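Local coordinates for fiber (Human adenovirus 35, PDB 2QLK), which attaches the virus to host cells through its trimeric head domain, the part described here, which binds the receptor CD46, at residues N59-L64 against P202-Y207; Q83-F88 against R169-N174. All coordinates share one frame; numbering follows the deposited sequence.

Interaction 1: residues N59-L64 against P202-Y207; sequences NGYVSL and PFFFSY
The F205 ring lies flat over G60, and this is the tight heart of the pairing between antiparallel strands 57-66 and 203-208. F205 CG sits between its own backbone N and carbonyl carbon (chi1 57°), which folds the ring back across the neighbouring strand. G60 CA is 3.9 Å from the ring centroid and only 17° off its normal, a CH-pi contact made possible by a residue with no side chain in the way. Beside it the V62 side chain runs at about a right angle to that of F205, its CG1 3.8 Å from F205 CE1. Two hydrogen-bonded pairs, G60 with F205 and V62 with F203, lock the register. The shortest bond runs from G60 N to F205 O at 2.7 Å; the return bond from F205 N to G60 O is longer, 3.2 Å.

The face bearing Y61 and F204 is looser. The two side chains run side by side in the same direction, but their ring planes are at 45° and their centroids 5.9 Å apart. P202 reaches Y61 better, placing CB over the face of its ring at 4.1 Å from the centroid. F204 remains partly exposed, and its backbone N binds a glycerol probably left from crystallisation. A neighbouring subunit approaches here: Y61 OH is hydrogen-bonded to Y130 OH of that subunit, and F204 packs on its F205.

Within the chain, strand 57-66 lies between strands 45-54 and 203-208. The V62, F203 and F205 face turns inward to meet the other sheet of the sandwich, F181 on strand 177-186 and I162 and I164 on strand 157-166.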
ATOM      1  N   ASN A  59       4.678  -9.223   3.462  1.00 30.41           N
ATOM      2  CA  ASN A  59       3.945  -8.442   2.472  1.00 29.41           C
ATOM      3  C   ASN A  59       2.661  -9.207   2.200  1.00 28.74           C
ATOM      4  O   ASN A  59       2.697 -10.353   1.757  1.00 28.30           O
ATOM      5  CB  ASN A  59       4.743  -8.288   1.178  1.00 45.24           C
ATOM      6  CG  ASN A  59       5.669  -7.085   1.202  1.00 49.70           C
ATOM      7  OD1 ASN A  59       5.912  -6.486   2.256  1.00 51.75           O
ATOM      8  ND2 ASN A  59       6.201  -6.728   0.040  1.00 47.14           N
ATOM      9  N   GLY A  60       1.524  -8.584   2.469  1.00 30.27           N
ATOM     10  CA  GLY A  60       0.267  -9.273   2.267  1.00 26.99           C
ATOM     11  C   GLY A  60      -0.695  -8.738   1.232  1.00 25.41           C
ATOM     12  O   GLY A  60      -0.653  -7.565   0.843  1.00 24.58           O
ATOM     13  N   TYR A  61      -1.588  -9.626   0.812  1.00 21.95           N
ATOM     14  CA  TYR A  61      -2.607  -9.319  -0.174  1.00 20.07           C
ATOM     15  C   TYR A  61      -3.871 -10.058   0.236  1.00 20.67           C
ATOM     16  O   TYR A  61      -3.867 -11.280   0.480  1.00 20.76           O
ATOM     17  CB  TYR A  61      -2.090  -9.757  -1.541  1.00 19.16           C
ATOM     18  CG  TYR A  61      -3.034  -9.704  -2.701  1.00 15.74           C
ATOM     19  CD1 TYR A  61      -4.175 -10.514  -2.728  1.00 19.68           C
ATOM     20  CD2 TYR A  61      -2.748  -8.931  -3.811  1.00 15.75           C
ATOM     21  CE1 TYR A  61      -5.004 -10.562  -3.846  1.00 20.67           C
ATOM     22  CE2 TYR A  61      -3.581  -8.956  -4.946  1.00 17.83           C
ATOM     23  CZ  TYR A  61      -4.698  -9.778  -4.951  1.00 21.08           C
ATOM     24  OH  TYR A  61      -5.497  -9.857  -6.057  1.00 20.90           O
ATOM     25  N   VAL A  62      -4.979  -9.336   0.308  1.00 19.38           N
ATOM     26  CA  VAL A  62      -6.199  -9.978   0.710  1.00 19.41           C
ATOM     27  C   VAL A  62      -7.438  -9.505  -0.047  1.00 20.86           C
ATOM     28  O   VAL A  62      -7.685  -8.311  -0.192  1.00 23.41           O
ATOM     29  CB  VAL A  62      -6.395  -9.838   2.265  1.00 20.59           C
ATOM     30  CG1 VAL A  62      -6.622  -8.369   2.667  1.00 17.17           C
ATOM     31  CG2 VAL A  62      -7.571 -10.728   2.739  1.00 20.84           C
ATOM     32  N   SER A  63      -8.208 -10.461  -0.552  1.00 20.41           N
ATOM     33  CA  SER A  63      -9.443 -10.129  -1.252  1.00 20.43           C
ATOM     34  C   SER A  63     -10.415 -11.235  -0.926  1.00 21.61           C
ATOM     35  O   SER A  63     -10.018 -12.374  -0.642  1.00 19.70           O
ATOM     36  CB  SER A  63      -9.268 -10.002  -2.779  1.00 23.30           C
ATOM     37  OG  SER A  63      -8.972 -11.246  -3.355  1.00 32.54           O
ATOM     38  N   LEU A  64     -11.694 -10.877  -0.949  1.00 18.62           N
ATOM     39  CA  LEU A  64     -12.755 -11.788  -0.607  1.00 21.00           C
ATOM     40  C   LEU A  64     -13.820 -11.873  -1.685  1.00 20.78           C
ATOM     41  O   LEU A  64     -14.146 -10.879  -2.313  1.00 23.58           O
ATOM     42  CB  LEU A  64     -13.380 -11.309   0.711  1.00 27.83           C
ATOM     43  CG  LEU A  64     -14.485 -12.111   1.391  1.00 27.76           C
ATOM     44  CD1 LEU A  64     -14.039 -13.577   1.591  1.00 29.75           C
ATOM     45  CD2 LEU A  64     -14.775 -11.472   2.730  1.00 27.53           C
ATOM     46  N   PRO A 202      -8.726  -5.937  -3.781  1.00 19.30           N
ATOM     47  CA  PRO A 202      -7.507  -6.267  -3.040  1.00 19.44           C
ATOM     48  C   PRO A 202      -6.929  -5.171  -2.135  1.00 19.05           C
ATOM     49  O   PRO A 202      -6.725  -4.029  -2.559  1.00 17.41           O
ATOM     50  CB  PRO A 202      -6.513  -6.658  -4.148  1.00 19.51           C
ATOM     51  CG  PRO A 202      -7.371  -6.980  -5.317  1.00 22.53           C
ATOM     52  CD  PRO A 202      -8.506  -6.013  -5.233  1.00 17.88           C
ATOM     53  N   PHE A 203      -6.658  -5.543  -0.885  1.00 20.12           N
ATOM     54  CA  PHE A 203      -6.057  -4.634   0.087  1.00 18.89           C
ATOM     55  C   PHE A 203      -4.632  -5.131   0.360  1.00 20.95           C
ATOM     56  O   PHE A 203      -4.424  -6.316   0.687  1.00 20.29           O
ATOM     57  CB  PHE A 203      -6.844  -4.619   1.397  1.00 17.53           C
ATOM     58  CG  PHE A 203      -6.271  -3.687   2.436  1.00 20.47           C
ATOM     59  CD1 PHE A 203      -6.249  -2.305   2.227  1.00 21.38           C
ATOM     60  CD2 PHE A 203      -5.671  -4.195   3.597  1.00 19.10           C
ATOM     61  CE1 PHE A 203      -5.616  -1.434   3.161  1.00 20.57           C
ATOM     62  CE2 PHE A 203      -5.044  -3.332   4.531  1.00 18.41           C
ATOM     63  CZ  PHE A 203      -5.015  -1.964   4.308  1.00 20.16           C
ATOM     64  N   PHE A 204      -3.668  -4.213   0.249  1.00 16.25           N
ATOM     65  CA  PHE A 204      -2.274  -4.534   0.461  1.00 17.55           C
ATOM     66  C   PHE A 204      -1.805  -4.050   1.814  1.00 19.20           C
ATOM     67  O   PHE A 204      -2.142  -2.945   2.250  1.00 16.41           O
ATOM     68  CB  PHE A 204      -1.420  -3.890  -0.614  1.00 16.89           C
ATOM     69  CG  PHE A 204      -2.024  -3.941  -1.962  1.00 16.56           C
ATOM     70  CD1 PHE A 204      -2.379  -5.139  -2.522  1.00 17.65           C
ATOM     71  CD2 PHE A 204      -2.231  -2.774  -2.682  1.00 16.81           C
ATOM     72  CE1 PHE A 204      -2.926  -5.190  -3.775  1.00 17.61           C
ATOM     73  CE2 PHE A 204      -2.778  -2.821  -3.936  1.00 17.64           C
ATOM     74  CZ  PHE A 204      -3.126  -4.037  -4.490  1.00 14.99           C
ATOM     75  N   PHE A 205      -0.992  -4.856   2.479  1.00 17.48           N
ATOM     76  CA  PHE A 205      -0.512  -4.447   3.801  1.00 17.84           C
ATOM     77  C   PHE A 205       0.801  -5.131   4.115  1.00 19.68           C
ATOM     78  O   PHE A 205       1.251  -6.006   3.367  1.00 20.62           O
ATOM     79  CB  PHE A 205      -1.531  -4.851   4.874  1.00 19.68           C
ATOM     80  CG  PHE A 205      -1.839  -6.338   4.890  1.00 21.72           C
ATOM     81  CD1 PHE A 205      -2.708  -6.891   3.957  1.00 22.41           C
ATOM     82  CD2 PHE A 205      -1.252  -7.177   5.835  1.00 20.70           C
ATOM     83  CE1 PHE A 205      -3.003  -8.242   3.949  1.00 18.82           C
ATOM     84  CE2 PHE A 205      -1.535  -8.535   5.845  1.00 20.35           C
ATOM     85  CZ  PHE A 205      -2.421  -9.076   4.894  1.00 19.80           C
ATOM     86  N   SER A 206       1.424  -4.705   5.203  1.00 17.23           N
ATOM     87  CA  SER A 206       2.640  -5.340   5.663  1.00 19.11           C
ATOM     88  C   SER A 206       2.598  -5.327   7.194  1.00 20.54           C
ATOM     89  O   SER A 206       1.895  -4.496   7.807  1.00 19.55           O
ATOM     90  CB  SER A 206       3.886  -4.587   5.205  1.00 20.70           C
ATOM     91  OG  SER A 206       3.905  -4.411   3.799  1.00 27.91           O
ATOM     92  N   TYR A 207       3.312  -6.273   7.802  1.00 22.88           N
ATOM     93  CA  TYR A 207       3.452  -6.315   9.250  1.00 24.34           C
ATOM     94  C   TYR A 207       4.813  -6.933   9.595  1.00 24.34           C
ATOM     95  O   TYR A 207       5.416  -7.631   8.796  1.00 24.49           O
ATOM     96  CB  TYR A 207       2.284  -7.051   9.951  1.00 25.23           C
ATOM     97  CG  TYR A 207       2.036  -8.492   9.558  1.00 26.88           C
ATOM     98  CD1 TYR A 207       2.867  -9.524  10.003  1.00 28.05           C
ATOM     99  CD2 TYR A 207       0.947  -8.822   8.755  1.00 25.98           C
ATOM    100  CE1 TYR A 207       2.604 -10.870   9.655  1.00 28.90           C
ATOM    101  CE2 TYR A 207       0.676 -10.158   8.393  1.00 26.85           C
ATOM    102  CZ  TYR A 207       1.502 -11.173   8.847  1.00 27.87           C
ATOM    103  OH  TYR A 207       1.200 -12.479   8.507  1.00 26.10           O
TER

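Interaction 2: residues Q83-F88 against R169-N174; sequences QLRLYF and RMISSN
Y87, near the end of strand 79-88, meets I171 of the loop without any backbone pairing: the closest CA atoms here, those of Y87 and M170, are 7.7 Å apart, and no hydrogen bond crosses. The loop bends at M170, the centre of an inverse gamma turn with a weak bond from I171 N back to R169 O, and this bend directs I171 at the strand.

I171 comes down on the Y87 ring from above. Its CG2 methyl, held between the backbone N and the carbonyl carbon while CG1 is anti to N (chi1 174°), stands 3.3 Å from the ring centroid, only 3° off the normal, a CH-pi approach. I171 CB lies toward the phenol end, 3.4 Å from Y87 CZ, and CD1 is near Y87 CE2. Both distances are short for carbon over a ring, so the exact depth of the contact is doubtful. R169 O comes up at the ring's edge, 3.9 Å from Y87 CE1.

This loop joins strands 157-166 and 177-186 and corresponds to the HI loop of the fiber knob, a region implicated in CD46 binding by knobs of this type. Strand 79-88 is one of the two outer strands, within this chain, of the four-stranded sheet that also holds both of these.

R85 finishes the patch. Its NH1 lies in the plane of the Y87 ring and gives Y87 OH a weak bond of 3.2 Å, bent to 125° at the hydrogen. Y87 CE2 sits over one face of the guanidinium, whose NE is tied to D100 by a salt bridge. Farther along, S173 OG bonds to E98 OE1.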
ATOM      1  N   GLN A  83     -16.417 -10.202   9.106  1.00 27.53           N
ATOM      2  CA  GLN A  83     -15.243 -10.436   9.926  1.00 27.23           C
ATOM      3  C   GLN A  83     -14.708 -11.831   9.678  1.00 27.73           C
ATOM      4  O   GLN A  83     -15.461 -12.790   9.572  1.00 29.78           O
ATOM      5  CB  GLN A  83     -15.595 -10.287  11.404  1.00 31.87           C
ATOM      6  CG  GLN A  83     -14.373 -10.363  12.312  1.00 36.26           C
ATOM      7  CD  GLN A  83     -14.733 -10.308  13.787  1.00 40.40           C
ATOM      8  OE1 GLN A  83     -15.143 -11.313  14.373  1.00 41.28           O
ATOM      9  NE2 GLN A  83     -14.589  -9.122  14.392  1.00 40.33           N
ATOM     10  N   LEU A  84     -13.395 -11.950   9.586  1.00 22.66           N
ATOM     11  CA  LEU A  84     -12.786 -13.251   9.353  1.00 21.36           C
ATOM     12  C   LEU A  84     -11.620 -13.336  10.315  1.00 22.88           C
ATOM     13  O   LEU A  84     -10.690 -12.526  10.250  1.00 17.11           O
ATOM     14  CB  LEU A  84     -12.303 -13.359   7.901  1.00 23.76           C
ATOM     15  CG  LEU A  84     -12.984 -14.218   6.819  1.00 26.19           C
ATOM     16  CD1 LEU A  84     -14.314 -14.847   7.295  1.00 27.59           C
ATOM     17  CD2 LEU A  84     -13.184 -13.371   5.581  1.00 25.47           C
ATOM     18  N   ARG A  85     -11.668 -14.310  11.213  1.00 31.54           N
ATOM     19  CA  ARG A  85     -10.603 -14.492  12.194  1.00 35.48           C
ATOM     20  C   ARG A  85      -9.719 -15.696  11.901  1.00 37.21           C
ATOM     21  O   ARG A  85     -10.211 -16.809  11.667  1.00 37.68           O
ATOM     22  CB  ARG A  85     -11.195 -14.669  13.579  1.00 41.18           C
ATOM     23  CG  ARG A  85     -12.130 -13.563  14.033  1.00 47.01           C
ATOM     24  CD  ARG A  85     -13.000 -14.089  15.173  1.00 51.60           C
ATOM     25  NE  ARG A  85     -13.702 -15.306  14.757  1.00 55.35           N
ATOM     26  CZ  ARG A  85     -14.123 -16.266  15.578  1.00 57.65           C
ATOM     27  NH1 ARG A  85     -13.920 -16.173  16.891  1.00 58.64           N
ATOM     28  NH2 ARG A  85     -14.735 -17.336  15.080  1.00 56.77           N
ATOM     29  N   LEU A  86      -8.408 -15.477  11.919  1.00 29.40           N
ATOM     30  CA  LEU A  86      -7.460 -16.545  11.708  1.00 29.67           C
ATOM     31  C   LEU A  86      -6.687 -16.730  13.009  1.00 31.10           C
ATOM     32  O   LEU A  86      -6.137 -15.773  13.543  1.00 28.88           O
ATOM     33  CB  LEU A  86      -6.481 -16.208  10.592  1.00 35.84           C
ATOM     34  CG  LEU A  86      -6.971 -15.790   9.204  1.00 36.02           C
ATOM     35  CD1 LEU A  86      -5.972 -16.283   8.151  1.00 33.55           C
ATOM     36  CD2 LEU A  86      -8.320 -16.340   8.936  1.00 37.70           C
ATOM     37  N   TYR A  87      -6.661 -17.954  13.532  1.00 28.96           N
ATOM     38  CA  TYR A  87      -5.909 -18.212  14.758  1.00 30.86           C
ATOM     39  C   TYR A  87      -4.836 -19.238  14.405  1.00 32.07           C
ATOM     40  O   TYR A  87      -5.110 -20.222  13.707  1.00 30.83           O
ATOM     41  CB  TYR A  87      -6.825 -18.739  15.861  1.00 32.56           C
ATOM     42  CG  TYR A  87      -7.919 -17.779  16.291  1.00 32.88           C
ATOM     43  CD1 TYR A  87      -7.615 -16.578  16.921  1.00 35.42           C
ATOM     44  CD2 TYR A  87      -9.264 -18.083  16.077  1.00 35.93           C
ATOM     45  CE1 TYR A  87      -8.634 -15.696  17.335  1.00 34.62           C
ATOM     46  CE2 TYR A  87     -10.291 -17.217  16.490  1.00 35.81           C
ATOM     47  CZ  TYR A  87      -9.966 -16.029  17.117  1.00 36.40           C
ATOM     48  OH  TYR A  87     -10.973 -15.184  17.549  1.00 36.33           O
ATOM     49  N   PHE A  88      -3.616 -19.001  14.878  1.00 35.36           N
ATOM     50  CA  PHE A  88      -2.488 -19.881  14.582  1.00 38.27           C
ATOM     51  C   PHE A  88      -1.827 -20.438  15.836  1.00 40.89           C
ATOM     52  O   PHE A  88      -1.860 -19.815  16.896  1.00 41.26           O
ATOM     53  CB  PHE A  88      -1.419 -19.118  13.812  1.00 37.16           C
ATOM     54  CG  PHE A  88      -1.893 -18.553  12.514  1.00 35.31           C
ATOM     55  CD1 PHE A  88      -2.494 -17.292  12.473  1.00 34.02           C
ATOM     56  CD2 PHE A  88      -1.747 -19.284  11.329  1.00 34.06           C
ATOM     57  CE1 PHE A  88      -2.947 -16.757  11.262  1.00 33.92           C
ATOM     58  CE2 PHE A  88      -2.189 -18.770  10.125  1.00 33.77           C
ATOM     59  CZ  PHE A  88      -2.793 -17.497  10.090  1.00 34.15           C
ATOM     60  N   ARG A 169      -6.127 -10.491  20.820  1.00 75.36           N
ATOM     61  CA  ARG A 169      -7.111 -11.335  21.508  1.00 80.08           C
ATOM     62  C   ARG A 169      -6.970 -12.819  21.144  1.00 81.74           C
ATOM     63  O   ARG A 169      -7.469 -13.251  20.106  1.00 83.01           O
ATOM     64  CB  ARG A 169      -8.540 -10.893  21.166  1.00 96.97           C
ATOM     65  CG  ARG A 169      -8.793  -9.387  21.101  1.00100.50           C
ATOM     66  CD  ARG A 169      -8.671  -8.686  22.441  1.00103.76           C
ATOM     67  NE  ARG A 169      -7.281  -8.530  22.857  1.00106.19           N
ATOM     68  CZ  ARG A 169      -6.878  -7.709  23.824  1.00107.40           C
ATOM     69  NH1 ARG A 169      -7.761  -6.965  24.477  1.00108.37           N
ATOM     70  NH2 ARG A 169      -5.591  -7.632  24.137  1.00106.70           N
ATOM     71  N   MET A 170      -6.304 -13.600  21.992  1.00111.42           N
ATOM     72  CA  MET A 170      -6.144 -15.033  21.728  1.00112.68           C
ATOM     73  C   MET A 170      -7.387 -15.796  22.180  1.00113.37           C
ATOM     74  O   MET A 170      -7.466 -16.253  23.321  1.00113.23           O
ATOM     75  CB  MET A 170      -4.900 -15.599  22.437  1.00 67.23           C
ATOM     76  CG  MET A 170      -4.792 -15.287  23.923  1.00 66.98           C
ATOM     77  SD  MET A 170      -3.443 -16.205  24.693  1.00 67.23           S
ATOM     78  CE  MET A 170      -2.014 -15.309  24.079  1.00 67.42           C
ATOM     79  N   ILE A 171      -8.354 -15.921  21.273  1.00103.81           N
ATOM     80  CA  ILE A 171      -9.614 -16.611  21.540  1.00104.14           C
ATOM     81  C   ILE A 171      -9.519 -17.612  22.680  1.00104.44           C
ATOM     82  O   ILE A 171     -10.261 -17.521  23.659  1.00104.46           O
ATOM     83  CB  ILE A 171     -10.119 -17.362  20.291  1.00 66.86           C
ATOM     84  CG1 ILE A 171     -11.356 -18.188  20.643  1.00 67.35           C
ATOM     85  CG2 ILE A 171      -9.024 -18.257  19.742  1.00 66.53           C
ATOM     86  CD1 ILE A 171     -11.839 -19.089  19.522  1.00 67.28           C
ATOM     87  N   SER A 172      -8.597 -18.561  22.553  1.00 82.93           N
ATOM     88  CA  SER A 172      -8.437 -19.581  23.579  1.00 82.57           C
ATOM     89  C   SER A 172      -7.267 -20.518  23.318  1.00 81.91           C
ATOM     90  O   SER A 172      -6.165 -20.098  22.961  1.00 81.97           O
ATOM     91  CB  SER A 172      -9.717 -20.411  23.670  1.00 75.93           C
ATOM     92  OG  SER A 172      -9.943 -21.103  22.453  1.00 76.20           O
ATOM     93  N   SER A 173      -7.549 -21.801  23.513  1.00 73.75           N
ATOM     94  CA  SER A 173      -6.600 -22.890  23.328  1.00 72.45           C
ATOM     95  C   SER A 173      -5.134 -22.484  23.424  1.00 70.33           C
ATOM     96  O   SER A 173      -4.734 -21.716  24.305  1.00 69.26           O
ATOM     97  CB  SER A 173      -6.856 -23.574  21.978  1.00 83.80           C
ATOM     98  OG  SER A 173      -6.601 -22.693  20.898  1.00 84.03           O
ATOM     99  N   ASN A 174      -4.346 -23.037  22.507  1.00 78.78           N
ATOM    100  CA  ASN A 174      -2.922 -22.770  22.417  1.00 76.34           C
ATOM    101  C   ASN A 174      -2.706 -21.845  21.210  1.00 72.97           C
ATOM    102  O   ASN A 174      -1.819 -22.074  20.385  1.00 71.69           O
ATOM    103  CB  ASN A 174      -2.155 -24.091  22.237  1.00122.14           C
ATOM    104  CG  ASN A 174      -0.835 -24.124  23.005  1.00124.04           C
ATOM    105  OD1 ASN A 174      -0.149 -25.149  23.040  1.00124.40           O
ATOM    106  ND2 ASN A 174      -0.477 -23.004  23.623  1.00123.84           N
TER

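In the fold
Interactions 1 and 2 lie on opposite sides of the chain's centre, their own centres 19 Å apart; interaction 1 lies within one sheet of the knob sandwich, while interaction 2 sets a loop against an outer strand of the other. They still touch through the interior: L64 CD2 of segment 59-64 is 3.8 Å from L84 CD2 of segment 83-88, and both leucines pack on W183. Strands 57-66 and 79-88 also follow one another in the chain. Their outward roles differ. Interaction 1 meets both other subunits and has the glycerol about 3 Å from the F204 side chain, whereas no other chain of the trimer touches interaction 2, which lies at a partly exposed surface loop.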